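Local coordinates for IclR transcriptional regulator (Thermotoga maritima, PDB 1MKM), which probably binds DNA as a transcriptional regulator of the IclR family, with a winged helix-turn-helix domain joined to a zinc-containing C-terminal domain, at residues Ala10-Asp15 with Glu31-Ser36; Gly51-Leu54 with Arg60-Pro63; Ser138-Leu143 with Asn190-Ile195; Glu179-Arg182 with Tyr186-Asp189. All blocks are in the same frame, centred on the assembly; numbering follows the deposited sequence.

Contact 1 (Ala10-Asp15 with Glu31-Ser36)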
loop_
_atom_site.group_PDB
_atom_site.type_symbol
_atom_site.label_atom_id
_atom_site.label_comp_id
_atom_site.label_asym_id
_atom_site.label_seq_id
_atom_site.Cartn_x
_atom_site.Cartn_y
_atom_site.Cartn_z
ATOM N N ALA B 10 5.725 8.963 32.997
ATOM C CA ALA B 10 5.518 7.767 32.202
ATOM C C ALA B 10 4.333 7.966 31.260
ATOM O O ALA B 10 4.453 7.785 30.048
ATOM C CB ALA B 10 5.267 6.576 33.119
ATOM N N PHE B 11 3.197 8.357 31.830
ATOM C CA PHE B 11 1.979 8.568 31.057
ATOM C C PHE B 11 1.977 9.780 30.138
ATOM O O PHE B 11 1.074 9.941 29.326
ATOM C CB PHE B 11 0.780 8.598 31.999
ATOM C CG PHE B 11 0.453 7.254 32.565
ATOM C CD1 PHE B 11 -0.087 6.264 31.751
ATOM C CD2 PHE B 11 0.747 6.949 33.889
ATOM C CE1 PHE B 11 -0.325 4.991 32.244
ATOM C CE2 PHE B 11 0.517 5.682 34.394
ATOM C CZ PHE B 11 -0.022 4.696 33.569
ATOM N N GLU B 12 2.981 10.635 30.273
ATOM C CA GLU B 12 3.094 11.792 29.404
ATOM C C GLU B 12 3.902 11.342 28.194
ATOM O O GLU B 12 3.602 11.703 27.057
ATOM C CB GLU B 12 3.787 12.948 30.125
ATOM C CG GLU B 12 2.825 13.810 30.931
ATOM C CD GLU B 12 3.527 14.787 31.859
ATOM O OE1 GLU B 12 4.425 15.527 31.397
ATOM O OE2 GLU B 12 3.170 14.817 33.059
ATOM N N ILE B 13 4.928 10.536 28.447
ATOM C CA ILE B 13 5.751 10.026 27.360
ATOM C C ILE B 13 4.890 9.125 26.463
ATOM O O ILE B 13 4.895 9.260 25.242
ATOM C CB ILE B 13 6.941 9.217 27.898
ATOM C CG1 ILE B 13 7.799 10.109 28.792
ATOM C CG2 ILE B 13 7.752 8.647 26.745
ATOM C CD1 ILE B 13 9.081 9.474 29.204
ATOM N N LEU B 14 4.148 8.214 27.089
ATOM C CA LEU B 14 3.287 7.299 26.356
ATOM C C LEU B 14 2.226 8.067 25.574
ATOM O O LEU B 14 2.054 7.833 24.379
ATOM C CB LEU B 14 2.624 6.307 27.318
ATOM C CG LEU B 14 1.579 5.326 26.757
ATOM C CD1 LEU B 14 2.213 4.386 25.747
ATOM C CD2 LEU B 14 0.962 4.516 27.908
ATOM N N ASP B 15 1.521 8.987 26.234
ATOM C CA ASP B 15 0.490 9.760 25.552
ATOM C C ASP B 15 1.061 10.402 24.308
ATOM O O ASP B 15 0.370 10.535 23.294
ATOM C CB ASP B 15 -0.091 10.844 26.463
ATOM C CG ASP B 15 -1.121 11.718 25.749
ATOM O OD1 ASP B 15 -0.730 12.697 25.079
ATOM O OD2 ASP B 15 -2.330 11.420 25.842
ATOM N N GLU B 31 15.466 14.158 25.052
ATOM C CA GLU B 31 15.514 15.583 24.744
ATOM C C GLU B 31 14.146 16.242 24.908
ATOM O O GLU B 31 14.044 17.444 25.161
ATOM C CB GLU B 31 16.016 15.795 23.312
ATOM C CG GLU B 31 17.482 15.436 23.099
ATOM C CD GLU B 31 17.973 15.775 21.699
ATOM O OE1 GLU B 31 17.524 15.119 20.730
ATOM O OE2 GLU B 31 18.805 16.702 21.571
ATOM N N LYS B 32 13.096 15.442 24.763
ATOM C CA LYS B 32 11.731 15.932 24.882
ATOM C C LYS B 32 11.326 16.175 26.327
ATOM O O LYS B 32 10.722 17.200 26.644
ATOM C CB LYS B 32 10.763 14.932 24.248
ATOM C CG LYS B 32 9.279 15.240 24.474
ATOM C CD LYS B 32 8.793 16.413 23.654
ATOM C CE LYS B 32 7.300 16.608 23.830
ATOM N NZ LYS B 32 6.789 17.619 22.871
ATOM N N PHE B 33 11.657 15.231 27.203
ATOM C CA PHE B 33 11.295 15.350 28.609
ATOM C C PHE B 33 12.477 15.539 29.547
ATOM O O PHE B 33 12.593 14.849 30.561
ATOM C CB PHE B 33 10.481 14.132 29.056
ATOM C CG PHE B 33 9.193 13.950 28.299
ATOM C CD1 PHE B 33 9.171 13.270 27.088
ATOM C CD2 PHE B 33 8.006 14.488 28.785
ATOM C CE1 PHE B 33 7.991 13.129 26.373
ATOM C CE2 PHE B 33 6.820 14.353 28.078
ATOM C CZ PHE B 33 6.813 13.671 26.867
ATOM N N ASN B 34 13.341 16.486 29.196
ATOM C CA ASN B 34 14.522 16.823 29.984
ATOM C C ASN B 34 15.015 15.659 30.850
ATOM O O ASN B 34 14.688 15.573 32.034
ATOM C CB ASN B 34 14.213 18.036 30.872
ATOM C CG ASN B 34 15.396 18.982 31.016
ATOM O OD1 ASN B 34 15.390 19.877 31.866
ATOM N ND2 ASN B 34 16.410 18.797 30.177
ATOM N N MET B 35 15.785 14.758 30.250
ATOM C CA MET B 35 16.345 13.615 30.967
ATOM C C MET B 35 17.402 12.892 30.126
ATOM O O MET B 35 17.414 12.988 28.895
ATOM C CB MET B 35 15.234 12.643 31.403
ATOM C CG MET B 35 14.373 12.046 30.284
ATOM S SD MET B 35 12.949 11.067 30.905
ATOM C CE MET B 35 13.764 9.584 31.299
ATOM N N SER B 36 18.300 12.180 30.796
ATOM C CA SER B 36 19.362 11.450 30.107
ATOM C C SER B 36 18.818 10.266 29.310
ATOM O O SER B 36 17.790 9.683 29.664
ATOM C CB SER B 36 20.390 10.935 31.117
ATOM O OG SER B 36 19.782 10.024 32.022
#

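Contact 2 (Gly51-Leu54 with Arg60-Pro63)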
loop_
_atom_site.group_PDB
_atom_site.type_symbol
_atom_site.label_atom_id
_atom_site.label_comp_id
_atom_site.label_asym_id
_atom_site.label_seq_id
_atom_site.Cartn_x
_atom_site.Cartn_y
_atom_site.Cartn_z
ATOM N N GLY B 51 4.379 -3.958 26.155
ATOM C CA GLY B 51 3.709 -3.960 24.868
ATOM C C GLY B 51 3.019 -2.670 24.445
ATOM O O GLY B 51 2.308 -2.655 23.439
ATOM N N PHE B 52 3.218 -1.592 25.201
ATOM C CA PHE B 52 2.613 -0.301 24.878
ATOM C C PHE B 52 3.316 0.335 23.711
ATOM O O PHE B 52 2.762 1.180 23.007
ATOM C CB PHE B 52 2.671 0.639 26.087
ATOM C CG PHE B 52 1.724 0.250 27.180
ATOM C CD1 PHE B 52 2.105 -0.662 28.164
ATOM C CD2 PHE B 52 0.420 0.718 27.174
ATOM C CE1 PHE B 52 1.186 -1.108 29.127
ATOM C CE2 PHE B 52 -0.496 0.275 28.127
ATOM C CZ PHE B 52 -0.113 -0.640 29.104
ATOM N N VAL B 53 4.557 -0.080 23.511
ATOM C CA VAL B 53 5.358 0.447 22.434
ATOM C C VAL B 53 6.074 -0.682 21.707
ATOM O O VAL B 53 6.314 -1.753 22.278
ATOM C CB VAL B 53 6.371 1.457 22.985
ATOM C CG1 VAL B 53 7.352 1.840 21.935
ATOM C CG2 VAL B 53 5.629 2.685 23.475
ATOM N N LEU B 54 6.397 -0.445 20.439
ATOM C CA LEU B 54 7.097 -1.437 19.625
ATOM C C LEU B 54 8.425 -0.848 19.207
ATOM O O LEU B 54 8.491 0.310 18.776
ATOM C CB LEU B 54 6.275 -1.784 18.380
ATOM C CG LEU B 54 6.716 -3.029 17.603
ATOM C CD1 LEU B 54 6.735 -4.227 18.546
ATOM C CD2 LEU B 54 5.752 -3.276 16.424
ATOM N N ARG B 60 14.022 2.795 16.595
ATOM C CA ARG B 60 13.062 3.889 16.739
ATOM C C ARG B 60 11.791 3.237 17.285
ATOM O O ARG B 60 11.568 2.040 17.079
ATOM C CB ARG B 60 12.775 4.541 15.387
ATOM C CG ARG B 60 14.016 5.008 14.655
ATOM C CD ARG B 60 14.482 6.352 15.144
ATOM N NE ARG B 60 13.538 7.392 14.763
ATOM C CZ ARG B 60 13.758 8.688 14.935
ATOM N NH1 ARG B 60 14.898 9.099 15.481
ATOM N NH2 ARG B 60 12.841 9.573 14.562
ATOM N N TYR B 61 10.953 4.026 17.957
ATOM C CA TYR B 61 9.739 3.512 18.586
ATOM C C TYR B 61 8.379 3.832 17.949
ATOM O O TYR B 61 8.121 4.941 17.492
ATOM C CB TYR B 61 9.691 3.963 20.044
ATOM C CG TYR B 61 10.757 3.364 20.938
ATOM C CD1 TYR B 61 12.009 3.968 21.074
ATOM C CD2 TYR B 61 10.496 2.213 21.677
ATOM C CE1 TYR B 61 12.974 3.436 21.938
ATOM C CE2 TYR B 61 11.448 1.675 22.539
ATOM C CZ TYR B 61 12.677 2.292 22.668
ATOM O OH TYR B 61 13.589 1.774 23.549
ATOM N N VAL B 62 7.503 2.839 17.994
ATOM C CA VAL B 62 6.165 2.949 17.448
ATOM C C VAL B 62 5.197 2.347 18.460
ATOM O O VAL B 62 5.565 1.461 19.233
ATOM C CB VAL B 62 6.105 2.206 16.085
ATOM C CG1 VAL B 62 4.903 1.315 16.008
ATOM C CG2 VAL B 62 6.111 3.216 14.952
ATOM N N PRO B 63 3.950 2.835 18.491
ATOM C CA PRO B 63 2.994 2.278 19.452
ATOM C C PRO B 63 2.744 0.781 19.296
ATOM O O PRO B 63 2.693 0.253 18.185
ATOM C CB PRO B 63 1.729 3.121 19.228
ATOM C CG PRO B 63 1.888 3.640 17.837
ATOM C CD PRO B 63 3.356 3.950 17.739
#

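Contact 3 (Ser138-Leu143 with Asn190-Ile195)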
loop_
_atom_site.group_PDB
_atom_site.type_symbol
_atom_site.label_atom_id
_atom_site.label_comp_id
_atom_site.label_asym_id
_atom_site.label_seq_id
_atom_site.Cartn_x
_atom_site.Cartn_y
_atom_site.Cartn_z
ATOM N N SER B 138 -28.130 12.453 18.825
ATOM C CA SER B 138 -28.208 11.288 19.693
ATOM C C SER B 138 -28.184 11.785 21.157
ATOM O O SER B 138 -28.717 11.136 22.057
ATOM C CB SER B 138 -27.026 10.344 19.409
ATOM O OG SER B 138 -25.786 11.038 19.422
ATOM N N GLY B 139 -27.573 12.947 21.376
ATOM C CA GLY B 139 -27.497 13.516 22.710
ATOM C C GLY B 139 -28.835 14.012 23.234
ATOM O O GLY B 139 -29.291 13.581 24.290
ATOM N N LYS B 140 -29.466 14.927 22.503
ATOM C CA LYS B 140 -30.763 15.457 22.908
ATOM C C LYS B 140 -31.773 14.324 22.888
ATOM O O LYS B 140 -32.667 14.260 23.721
ATOM C CB LYS B 140 -31.196 16.580 21.965
ATOM C CG LYS B 140 -30.253 17.770 21.989
ATOM C CD LYS B 140 -30.651 18.851 21.005
ATOM C CE LYS B 140 -30.496 18.379 19.570
ATOM N NZ LYS B 140 -30.723 19.496 18.607
ATOM N N SER B 141 -31.625 13.424 21.926
ATOM C CA SER B 141 -32.514 12.276 21.826
ATOM C C SER B 141 -32.495 11.544 23.178
ATOM O O SER B 141 -33.486 10.940 23.583
ATOM C CB SER B 141 -32.029 11.352 20.701
ATOM O OG SER B 141 -32.985 10.368 20.349
ATOM N N ILE B 142 -31.363 11.607 23.879
ATOM C CA ILE B 142 -31.233 10.951 25.182
ATOM C C ILE B 142 -31.769 11.857 26.285
ATOM O O ILE B 142 -32.371 11.384 27.254
ATOM C CB ILE B 142 -29.759 10.591 25.500
ATOM C CG1 ILE B 142 -29.287 9.466 24.572
ATOM C CG2 ILE B 142 -29.622 10.167 26.963
ATOM C CD1 ILE B 142 -27.813 9.141 24.699
ATOM N N LEU B 143 -31.547 13.161 26.129
ATOM C CA LEU B 143 -32.021 14.148 27.094
ATOM C C LEU B 143 -33.522 14.366 26.972
ATOM O O LEU B 143 -34.094 15.201 27.674
ATOM C CB LEU B 143 -31.311 15.485 26.882
ATOM C CG LEU B 143 -30.073 15.740 27.741
ATOM C CD1 LEU B 143 -29.500 17.129 27.445
ATOM C CD2 LEU B 143 -30.471 15.621 29.207
ATOM N N ASN B 190 -29.395 20.515 13.479
ATOM C CA ASN B 190 -29.219 21.434 12.372
ATOM C C ASN B 190 -27.947 22.226 12.621
ATOM O O ASN B 190 -28.001 23.373 13.059
ATOM C CB ASN B 190 -30.416 22.377 12.256
ATOM C CG ASN B 190 -30.330 23.281 11.038
ATOM O OD1 ASN B 190 -30.313 22.810 9.900
ATOM N ND2 ASN B 190 -30.272 24.589 11.272
ATOM N N GLU B 191 -26.805 21.597 12.357
ATOM C CA GLU B 191 -25.504 22.224 12.538
ATOM C C GLU B 191 -25.317 22.828 13.925
ATOM O O GLU B 191 -24.615 23.820 14.090
ATOM C CB GLU B 191 -25.289 23.284 11.455
ATOM C CG GLU B 191 -24.302 22.847 10.369
ATOM C CD GLU B 191 -24.561 23.506 9.025
ATOM O OE1 GLU B 191 -25.661 23.291 8.470
ATOM O OE2 GLU B 191 -23.668 24.229 8.524
ATOM N N GLU B 192 -25.940 22.199 14.916
ATOM C CA GLU B 192 -25.868 22.640 16.306
ATOM C C GLU B 192 -24.588 22.146 16.974
ATOM O O GLU B 192 -24.085 22.778 17.895
ATOM C CB GLU B 192 -27.075 22.118 17.096
ATOM C CG GLU B 192 -28.431 22.397 16.461
ATOM C CD GLU B 192 -29.566 21.697 17.187
ATOM O OE1 GLU B 192 -29.827 22.019 18.363
ATOM O OE2 GLU B 192 -30.203 20.814 16.581
ATOM N N ASN B 193 -24.072 21.005 16.528
ATOM C CA ASN B 193 -22.848 20.464 17.107
ATOM C C ASN B 193 -21.674 20.892 16.246
ATOM O O ASN B 193 -20.781 21.592 16.716
ATOM C CB ASN B 193 -22.924 18.934 17.203
ATOM C CG ASN B 193 -21.691 18.317 17.872
ATOM O OD1 ASN B 193 -20.634 18.172 17.253
ATOM N ND2 ASN B 193 -21.830 17.955 19.137
ATOM N N GLU B 194 -21.677 20.478 14.982
ATOM C CA GLU B 194 -20.608 20.859 14.068
ATOM C C GLU B 194 -21.153 21.457 12.778
ATOM O O GLU B 194 -22.086 20.929 12.174
ATOM C CB GLU B 194 -19.710 19.660 13.752
ATOM C CG GLU B 194 -18.304 19.792 14.330
ATOM C CD GLU B 194 -17.416 18.602 14.017
ATOM O OE1 GLU B 194 -17.813 17.463 14.342
ATOM O OE2 GLU B 194 -16.317 18.805 13.453
ATOM N N ILE B 195 -20.569 22.576 12.363
ATOM C CA ILE B 195 -20.997 23.247 11.145
ATOM C C ILE B 195 -20.647 22.401 9.913
ATOM O O ILE B 195 -19.547 21.852 9.798
ATOM C CB ILE B 195 -20.366 24.670 11.056
ATOM C CG1 ILE B 195 -20.475 25.212 9.627
ATOM C CG2 ILE B 195 -18.930 24.642 11.561
ATOM C CD1 ILE B 195 -19.782 26.555 9.424
#

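Contact 4 (Glu179-Arg182 with Tyr186-Asp189)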
loop_
_atom_site.group_PDB
_atom_site.type_symbol
_atom_site.label_atom_id
_atom_site.label_comp_id
_atom_site.label_asym_id
_atom_site.label_seq_id
_atom_site.Cartn_x
_atom_site.Cartn_y
_atom_site.Cartn_z
ATOM N N GLU B 179 -38.930 18.465 24.193
ATOM C CA GLU B 179 -40.291 17.954 24.130
ATOM C C GLU B 179 -40.682 17.661 22.686
ATOM O O GLU B 179 -41.320 16.644 22.399
ATOM C CB GLU B 179 -41.258 18.955 24.761
ATOM C CG GLU B 179 -42.493 18.302 25.353
ATOM C CD GLU B 179 -43.224 19.219 26.309
ATOM O OE1 GLU B 179 -43.707 20.280 25.861
ATOM O OE2 GLU B 179 -43.310 18.879 27.509
ATOM N N LYS B 180 -40.295 18.555 21.779
ATOM C CA LYS B 180 -40.583 18.365 20.363
ATOM C C LYS B 180 -40.039 16.985 20.017
ATOM O O LYS B 180 -40.660 16.204 19.296
ATOM C CB LYS B 180 -39.844 19.400 19.512
ATOM C CG LYS B 180 -39.773 20.800 20.088
ATOM C CD LYS B 180 -39.131 21.733 19.067
ATOM C CE LYS B 180 -38.719 23.068 19.658
ATOM N NZ LYS B 180 -37.966 23.862 18.646
ATOM N N ILE B 181 -38.857 16.703 20.551
ATOM C CA ILE B 181 -38.193 15.433 20.320
ATOM C C ILE B 181 -39.037 14.302 20.888
ATOM O O ILE B 181 -39.210 13.264 20.244
ATOM C CB ILE B 181 -36.789 15.441 20.957
ATOM C CG1 ILE B 181 -35.947 16.543 20.306
ATOM C CG2 ILE B 181 -36.120 14.092 20.779
ATOM C CD1 ILE B 181 -34.650 16.833 21.022
ATOM N N ARG B 182 -39.574 14.502 22.089
ATOM C CA ARG B 182 -40.418 13.484 22.702
ATOM C C ARG B 182 -41.585 13.269 21.743
ATOM O O ARG B 182 -42.055 12.143 21.548
ATOM C CB ARG B 182 -40.940 13.966 24.056
ATOM C CG ARG B 182 -39.861 14.510 24.980
ATOM C CD ARG B 182 -40.448 14.977 26.315
ATOM N NE ARG B 182 -39.437 15.581 27.180
ATOM C CZ ARG B 182 -39.677 16.033 28.406
ATOM N NH1 ARG B 182 -40.898 15.947 28.915
ATOM N NH2 ARG B 182 -38.697 16.570 29.124
ATOM N N TYR B 186 -37.672 11.494 17.942
ATOM C CA TYR B 186 -36.270 11.566 17.538
ATOM C C TYR B 186 -35.803 13.019 17.522
ATOM O O TYR B 186 -36.610 13.934 17.686
ATOM C CB TYR B 186 -36.069 10.960 16.145
ATOM C CG TYR B 186 -36.874 11.633 15.057
ATOM C CD1 TYR B 186 -38.154 11.177 14.725
ATOM C CD2 TYR B 186 -36.366 12.736 14.370
ATOM C CE1 TYR B 186 -38.909 11.802 13.736
ATOM C CE2 TYR B 186 -37.110 13.371 13.382
ATOM C CZ TYR B 186 -38.381 12.897 13.069
ATOM O OH TYR B 186 -39.119 13.516 12.090
ATOM N N ALA B 187 -34.506 13.231 17.312
ATOM C CA ALA B 187 -33.956 14.580 17.272
ATOM C C ALA B 187 -33.271 14.898 15.958
ATOM O O ALA B 187 -33.084 14.023 15.109
ATOM C CB ALA B 187 -32.980 14.773 18.400
ATOM N N VAL B 188 -32.900 16.164 15.800
ATOM C CA VAL B 188 -32.221 16.630 14.605
ATOM C C VAL B 188 -31.189 17.673 15.000
ATOM O O VAL B 188 -31.477 18.561 15.803
ATOM C CB VAL B 188 -33.204 17.277 13.610
ATOM C CG1 VAL B 188 -32.444 17.886 12.451
ATOM C CG2 VAL B 188 -34.211 16.241 13.109
ATOM N N ASP B 189 -29.984 17.557 14.447
ATOM C CA ASP B 189 -28.921 18.506 14.738
ATOM C C ASP B 189 -28.681 19.399 13.537
ATOM O O ASP B 189 -27.869 19.085 12.666
ATOM C CB ASP B 189 -27.618 17.786 15.106
ATOM C CG ASP B 189 -26.407 18.710 15.040
ATOM O OD1 ASP B 189 -26.600 19.924 15.230
ATOM O OD2 ASP B 189 -25.269 18.244 14.808
#

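Contact 1 (Ala10-Asp15 with Glu31-Ser36)
Aliphatic-on-aromatic packing between Ile-13 and Phe-33 joins the helix 6-19 to the turn that follows the helix 26-32, in the N-terminal winged helix-turn-helix domain, which probably binds DNA. The ring of Phe-33 is the centre of it. From Ile-13, CG1 sits over one face of that ring, displaced toward its rim, and lies 3.9 Å from the ring centroid and 14° off the normal, a CH-pi contact. The closest ring atom to this methylene is Phe-33 CD1, at 3.8 Å. A chi1 of -60° keeps CG1 of Ile-13 beside the backbone N, and it is this branch that reaches the ring, whereas CG2 takes no part.

The far end of the ring meets the helix itself. Phe-33 CZ is 3.8 Å from Ile-13 CA, and the carbonyl O of Glu-12 lies obliquely to the ring. CB of Glu-12 touches ring atom CE2 of Phe-33 at 3.9 Å, so the foot of this acidic side chain adds an apolar patch. No hydrogen bond crosses between the two segments.

Behind the ring the chain turns sharply: Phe-33 is the first residue to leave helical geometry, and Ser-36 is the N-cap of the next helix, its OG accepting from Asn-39 N. Helix 37-50 packs against the contact, with Tyr-43 touching both Ile-13 and Met-35, while Phe-11 turns to Phe-11 and Phe-52 of the second subunit. Two helices linked by a tight turn, packed on a preceding helix, are the hallmark of the winged helix-turn-helix, in which helix 37-50 would be the recognition helix.

Contact 2 (Gly51-Leu54 with Arg60-Pro63)
Leu-54 and Val-62 form an antiparallel hydrogen-bonded pair. Val-62 N gives its hydrogen to Leu-54 O at 2.8 Å, nearly straight at 165°, and approaches in the carbonyl plane. The return bond, from Leu-54 N to Val-62 O, is modelled too short for its exact length to be trusted. Leu-54 O also receives the CA-H of Tyr-61, the two heavy atoms 3.4 Å apart. On the face they share, Leu-54 CB and Val-62 CG1 meet at 4.1 Å.

One step along, Val-53 and Pro-63 make the non-hydrogen-bonded pair, their CA atoms 4.2 Å apart and their side chains diverging. With CG1 of Val-53 swung anti to N (chi1 171°), this methyl comes to the edge of the Tyr-61 ring, near its plane, and the two side chains cross at about a right angle; their exact spacing is doubtful.

Further out, Gly-51 ends helix 37-50 in a Schellman motif, its positive phi suiting a residue without a side chain, two residues before the strand begins at Val-53. The hairpin is the wing of the winged helix-turn-helix: Val-53 and Tyr-61 both rest on Met-44 of helix 37-50, Val-53 and Pro-63 on Ile-17 of helix 6-19, and Arg-60 bridges to Glu-28 of helix 26-32.

Contact 3 (Ser138-Leu143 with Asn190-Ile195)
The carboxylate of Glu-192 is the flat group here, and the ammonium of Lys-140 stands in front of both its oxygens, somewhat tilted out of the carboxylate plane. In the GAF-like C-terminal domain of the IclR family, this salt bridge ties the helix 137-143 to the loop between strands 187-190 and 197-205. Lys-140 NZ is modelled 2.5 Å from Glu-192 OE2 and 2.7 Å from Glu-192 OE1, tighter than is comfortable, so the pairing is sounder than its exact lengths. The lysine chain bends at chi3 (-67°), which turns its last carbons across toward the acid, and the two side chains cross obliquely.

Lys-140 has further partners: a second salt bridge to Glu-177 and a hydrogen bond to Val-188 O. Both members of the pair are buried, so the lysine probably offsets the charge of two glutamates gathered about it. An alanine in place of Glu-192 has no carboxylate, and would probably leave the buried Lys-140 charge less well balanced and the backbone N of Asn-190 without this acceptor.

A zinc site is close by. The side chain of Asp-189, a zinc ligand of this protein, comes within about 3 Å of the side chain of Glu-192, and its OD1 accepts from the backbone N of both Glu-192 and Asn-193. On Glu-192, OE2 accepts from Asn-190 N at 3.2 Å through its anti lone pair, the one turned away from OE1.

Contact 4 (Glu179-Arg182 with Tyr186-Asp189)
Tyr-186 meets Ile-181 through its backbone, not its ring. Its carbonyl O lies 3.1 Å from Ile-181 CG2, a snug fit against the methyl, and 3.4 Å from Ile-181 CA, a CA-H...O contact bent to 138° at the hydrogen. Because CG2 of Ile-181 stands anti to its backbone N while CG1 stays beside it (chi1 -61°), the two branches divide the work, CG2 lying against the carbonyl and CG1 carrying CD1 onward.

Ala-187 receives that second branch: its CB is 3.7 Å from Ile-181 CD1 and 3.9 Å from Ile-181 CG1, a purely apolar touch. Replacing Ile-181 by an alanine would probably open a gap beside Ala-187 CB and leave the Tyr-186 carbonyl without the methyl that lies against it.

Further on, Asp-189 carries its side chain to Cys-199, its fellow zinc ligand in this protein.

Here a helix runs by a short turn into a strand and packs against the first residues of that strand. Strand 187-190 is, within this chain, an outermost strand of the six-stranded antiparallel sheet, joined to strand 197-205 by backbone bonds pairing Ala-187 with Gly-201 and Asp-189 with Cys-199; the ring of Tyr-186 packs on helix 226-246, while helix 171-184 brings Ile-181 against the strand's beginning.

Two pairs emerge, one in each domain. Contacts 1 and 2 are partly buried and share the winged helix-turn-helix: they meet where Leu-14 CD1 packs 3.8 Å from Phe-52 CB, and both also touch the second subunit. Contacts 3 and 4 are buried in the C-terminal domain, their centres about 9 Å apart, with Lys-140 CB 3.6 Å from Ile-181 CD1. They share an element: contact 4 packs on strand 187-190, and contact 3 holds the loop that follows it. Chemistry follows place: ring packing beside a turn in contact 1, strand pairing in contact 2, buried charge near the zinc ligands in contact 3, and aliphatic helix-on-strand packing in contact 4.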